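Local coordinates for SUBA (Escherichia coli, PDB 2IY9), which cleaves the endoplasmic reticulum chaperone BiP as the serine protease subunit of the AB5 subtilase cytotoxin, provoking a stress response that ends in death of the host cell, at residues A[296-308]-A[318-330]. Numbering follows the deposited sequence.
Sequences ELKRTLLESADKY and GRVLNAEKAISMF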
# COMPACT_ATOMS: atom_id res chain seq x y z
N GLU A 296 0.17 -12.71 -11.18
CA GLU A 296 1.60 -12.72 -11.49
C GLU A 296 2.39 -11.66 -10.70
O GLU A 296 3.47 -11.95 -10.18
CB GLU A 296 1.88 -12.58 -12.99
CG GLU A 296 3.37 -12.78 -13.34
CD GLU A 296 3.77 -12.32 -14.74
OE1 GLU A 296 2.89 -12.01 -15.57
OE2 GLU A 296 5.00 -12.26 -14.99
N LEU A 297 1.86 -10.44 -10.64
CA LEU A 297 2.47 -9.38 -9.82
C LEU A 297 2.57 -9.80 -8.36
O LEU A 297 3.65 -9.71 -7.76
CB LEU A 297 1.67 -8.07 -9.95
CG LEU A 297 2.01 -7.19 -11.16
CD1 LEU A 297 0.86 -6.23 -11.44
CD2 LEU A 297 3.30 -6.42 -10.89
N LYS A 298 1.46 -10.27 -7.79
CA LYS A 298 1.44 -10.69 -6.39
C LYS A 298 2.43 -11.83 -6.13
O LYS A 298 3.23 -11.76 -5.18
CB LYS A 298 0.03 -11.10 -5.95
CG LYS A 298 -0.04 -11.57 -4.49
CD LYS A 298 -1.49 -11.62 -3.98
CE LYS A 298 -1.52 -12.19 -2.57
NZ LYS A 298 -2.91 -12.24 -2.05
N ARG A 299 2.37 -12.87 -6.97
CA ARG A 299 3.30 -14.00 -6.88
C ARG A 299 4.77 -13.56 -6.94
O ARG A 299 5.57 -13.97 -6.11
CB ARG A 299 3.00 -15.03 -7.99
CG ARG A 299 3.88 -16.27 -7.95
CD ARG A 299 3.56 -17.24 -9.10
NE ARG A 299 3.83 -16.66 -10.41
CZ ARG A 299 2.90 -16.35 -11.32
NH1 ARG A 299 1.61 -16.56 -11.09
NH2 ARG A 299 3.26 -15.82 -12.49
N THR A 300 5.13 -12.73 -7.92
CA THR A 300 6.53 -12.30 -8.03
C THR A 300 6.95 -11.53 -6.78
O THR A 300 8.04 -11.75 -6.26
CB THR A 300 6.80 -11.52 -9.32
OG1 THR A 300 6.50 -12.35 -10.45
CG2 THR A 300 8.28 -11.09 -9.39
N LEU A 301 6.10 -10.64 -6.28
CA LEU A 301 6.40 -9.91 -5.04
C LEU A 301 6.67 -10.86 -3.87
O LEU A 301 7.69 -10.73 -3.18
CB LEU A 301 5.27 -8.96 -4.66
CG LEU A 301 5.60 -8.06 -3.45
CD1 LEU A 301 6.57 -6.94 -3.85
CD2 LEU A 301 4.32 -7.47 -2.87
N LEU A 302 5.77 -11.81 -3.67
CA LEU A 302 5.86 -12.74 -2.55
C LEU A 302 6.98 -13.74 -2.69
O LEU A 302 7.70 -13.98 -1.71
CB LEU A 302 4.53 -13.46 -2.33
CG LEU A 302 3.34 -12.52 -2.08
CD1 LEU A 302 2.12 -13.36 -1.73
CD2 LEU A 302 3.63 -11.48 -0.99
N GLU A 303 7.14 -14.32 -3.88
CA GLU A 303 8.23 -15.27 -4.12
C GLU A 303 9.60 -14.64 -3.95
O GLU A 303 10.51 -15.27 -3.43
CB GLU A 303 8.13 -15.90 -5.52
CG GLU A 303 7.29 -17.18 -5.54
CD GLU A 303 7.09 -17.73 -6.94
OE1 GLU A 303 6.15 -18.53 -7.12
OE2 GLU A 303 7.84 -17.35 -7.86
N SER A 304 9.72 -13.39 -4.40
CA SER A 304 10.99 -12.68 -4.35
C SER A 304 11.33 -12.15 -2.95
O SER A 304 12.48 -11.78 -2.69
CB SER A 304 10.98 -11.53 -5.35
OG SER A 304 10.20 -10.47 -4.83
N ALA A 305 10.34 -12.08 -2.06
CA ALA A 305 10.58 -11.63 -0.69
C ALA A 305 11.62 -12.49 0.04
O ALA A 305 11.66 -13.71 -0.15
CB ALA A 305 9.28 -11.63 0.11
N ASP A 306 12.45 -11.86 0.86
CA ASP A 306 13.35 -12.58 1.75
C ASP A 306 12.52 -13.31 2.83
O ASP A 306 11.56 -12.76 3.36
CB ASP A 306 14.36 -11.63 2.41
CG ASP A 306 15.36 -11.05 1.42
OD1 ASP A 306 15.66 -11.68 0.38
OD2 ASP A 306 15.88 -9.95 1.70
N LYS A 307 12.89 -14.56 3.12
CA LYS A 307 12.13 -15.35 4.08
C LYS A 307 12.93 -15.54 5.36
O LYS A 307 14.03 -16.09 5.32
CB LYS A 307 11.77 -16.71 3.45
CG LYS A 307 11.21 -16.66 2.02
CD LYS A 307 9.81 -16.06 1.97
CE LYS A 307 9.09 -16.30 0.63
NZ LYS A 307 9.73 -15.66 -0.57
N TYR A 308 12.39 -15.05 6.49
CA TYR A 308 13.05 -15.17 7.80
C TYR A 308 12.30 -16.12 8.74
O TYR A 308 11.16 -15.84 9.12
CB TYR A 308 13.19 -13.79 8.46
CG TYR A 308 14.15 -12.88 7.74
CD1 TYR A 308 15.50 -12.82 8.10
CD2 TYR A 308 13.71 -12.09 6.68
CE1 TYR A 308 16.39 -11.98 7.42
CE2 TYR A 308 14.59 -11.24 6.00
CZ TYR A 308 15.92 -11.20 6.37
OH TYR A 308 16.77 -10.35 5.70
N GLY A 318 7.25 -15.67 6.84
CA GLY A 318 8.31 -14.77 7.29
C GLY A 318 8.80 -13.80 6.22
O GLY A 318 9.95 -13.37 6.25
N ARG A 319 7.91 -13.43 5.30
CA ARG A 319 8.27 -12.62 4.13
C ARG A 319 8.62 -11.17 4.43
O ARG A 319 7.85 -10.43 5.08
CB ARG A 319 7.15 -12.64 3.08
CG ARG A 319 6.86 -13.99 2.49
CD ARG A 319 5.99 -13.84 1.27
NE ARG A 319 5.35 -15.09 0.91
CZ ARG A 319 4.10 -15.42 1.22
NH1 ARG A 319 3.34 -14.58 1.92
NH2 ARG A 319 3.62 -16.59 0.83
N VAL A 320 9.78 -10.76 3.90
CA VAL A 320 10.24 -9.39 4.00
C VAL A 320 10.52 -8.84 2.60
O VAL A 320 11.19 -9.49 1.78
CB VAL A 320 11.50 -9.27 4.91
CG1 VAL A 320 12.12 -7.87 4.83
CG2 VAL A 320 11.13 -9.60 6.36
N LEU A 321 9.98 -7.65 2.35
CA LEU A 321 10.10 -6.97 1.07
C LEU A 321 11.55 -6.89 0.58
O LEU A 321 12.42 -6.37 1.28
CB LEU A 321 9.51 -5.56 1.17
CG LEU A 321 9.60 -4.70 -0.09
CD1 LEU A 321 8.76 -5.31 -1.21
CD2 LEU A 321 9.20 -3.24 0.18
N ASN A 322 11.78 -7.43 -0.62
CA ASN A 322 13.05 -7.29 -1.31
C ASN A 322 12.75 -6.72 -2.69
O ASN A 322 12.30 -7.45 -3.58
CB ASN A 322 13.77 -8.64 -1.45
CG ASN A 322 15.14 -8.52 -2.11
OD1 ASN A 322 15.43 -7.55 -2.81
ND2 ASN A 322 15.99 -9.53 -1.89
N ALA A 323 12.98 -5.42 -2.84
CA ALA A 323 12.65 -4.69 -4.07
C ALA A 323 13.58 -5.06 -5.21
O ALA A 323 13.14 -5.15 -6.35
CB ALA A 323 12.69 -3.19 -3.83
N GLU A 324 14.86 -5.28 -4.89
CA GLU A 324 15.85 -5.65 -5.90
C GLU A 324 15.41 -6.92 -6.62
O GLU A 324 15.34 -6.96 -7.85
CB GLU A 324 17.25 -5.82 -5.29
CG GLU A 324 18.27 -6.45 -6.26
CD GLU A 324 19.62 -6.68 -5.62
OE1 GLU A 324 19.88 -7.82 -5.17
OE2 GLU A 324 20.42 -5.73 -5.56
N LYS A 325 15.09 -7.95 -5.84
CA LYS A 325 14.64 -9.23 -6.38
C LYS A 325 13.27 -9.14 -7.06
O LYS A 325 13.10 -9.68 -8.15
CB LYS A 325 14.66 -10.30 -5.28
CG LYS A 325 14.49 -11.73 -5.78
CD LYS A 325 15.71 -12.25 -6.54
CE LYS A 325 15.60 -13.74 -6.81
NZ LYS A 325 14.25 -14.13 -7.31
N ALA A 326 12.30 -8.46 -6.44
CA ALA A 326 10.97 -8.28 -7.04
C ALA A 326 11.04 -7.61 -8.41
O ALA A 326 10.44 -8.09 -9.37
CB ALA A 326 10.05 -7.48 -6.10
N ILE A 327 11.77 -6.49 -8.48
CA ILE A 327 11.84 -5.69 -9.70
C ILE A 327 12.66 -6.44 -10.75
O ILE A 327 12.22 -6.58 -11.89
CB ILE A 327 12.36 -4.26 -9.42
CG1 ILE A 327 11.30 -3.46 -8.64
CG2 ILE A 327 12.75 -3.54 -10.75
CD1 ILE A 327 11.81 -2.20 -7.95
N SER A 328 13.83 -6.95 -10.35
CA SER A 328 14.67 -7.78 -11.23
C SER A 328 13.89 -8.95 -11.85
O SER A 328 13.88 -9.10 -13.07
CB SER A 328 15.90 -8.28 -10.48
OG SER A 328 16.81 -8.91 -11.37
N MET A 329 13.23 -9.75 -11.01
CA MET A 329 12.46 -10.90 -11.50
C MET A 329 11.34 -10.50 -12.46
O MET A 329 11.20 -11.08 -13.54
CB MET A 329 11.86 -11.70 -10.33
CG MET A 329 12.84 -12.61 -9.59
SD MET A 329 13.83 -13.72 -10.64
CE MET A 329 12.59 -14.79 -11.37
N PHE A 330 10.54 -9.53 -12.06
CA PHE A 330 9.40 -9.15 -12.87
C PHE A 330 9.83 -8.51 -14.18
O PHE A 330 9.30 -8.83 -15.24
CB PHE A 330 8.46 -8.23 -12.10
CG PHE A 330 7.12 -8.07 -12.76
CD1 PHE A 330 6.13 -9.03 -12.59
CD2 PHE A 330 6.87 -6.99 -13.60
CE1 PHE A 330 4.89 -8.90 -13.21
CE2 PHE A 330 5.64 -6.84 -14.23
CZ PHE A 330 4.65 -7.80 -14.03
O HOH W 1 6.97 -10.11 -16.21
O HOH W 2 9.76 -8.76 -2.45
O HOH W 3 13.09 -15.60 -4.92
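Just before strand 319-320, Gly318 O accepts from Tyr308 N (3.0 Å). The strand pairs with 306-307 in a short antiparallel beta hairpin of the subtilase domain, a worked example of a hairpin joining two helices packed side by side: segments 296-304 and 323-330 run 138° apart in their N-to-C directions, with axes 8.4 Å apart at closest approach. Arg319, extended from CG to NE, has Leu302 CB over one face of its guanidinium, and its CG lies alongside Lys307 CD; Arg319 NH1 hydrogen-bonds to Asp248 O beside the main parallel sheet. Val320 pairs with Asp306 through two backbone bonds, Val320 N to Asp306 O (2.7 Å) and Asp306 N to Val320 O (2.8 Å), and turns CG2 onto Tyr308. Leu321 meets Leu301 through their CD1 methyls, in a core shared with helix 271-288. Near the start of the A2 region, Asn322 is the N-cap of the second helix; with CG anti to the backbone N (chi1 -177°), its amide reaches two partners: ND2 donates to Asp306 OD1 (3.1 Å), and OD1 accepts from Lys325 N. Farther on, Ala326 CB lies 3.3 Å from Ser304 OG, a close helix-helix approach between small side chains. Phe330 closes the interface, its ring edge toward Thr300 OG1. Leu297 CD2 makes a CH-pi contact over one face, 3.9 Å from the Phe330 ring centroid, and over the opposite face a water donates to both Glu296 OE2 and Phe330 O.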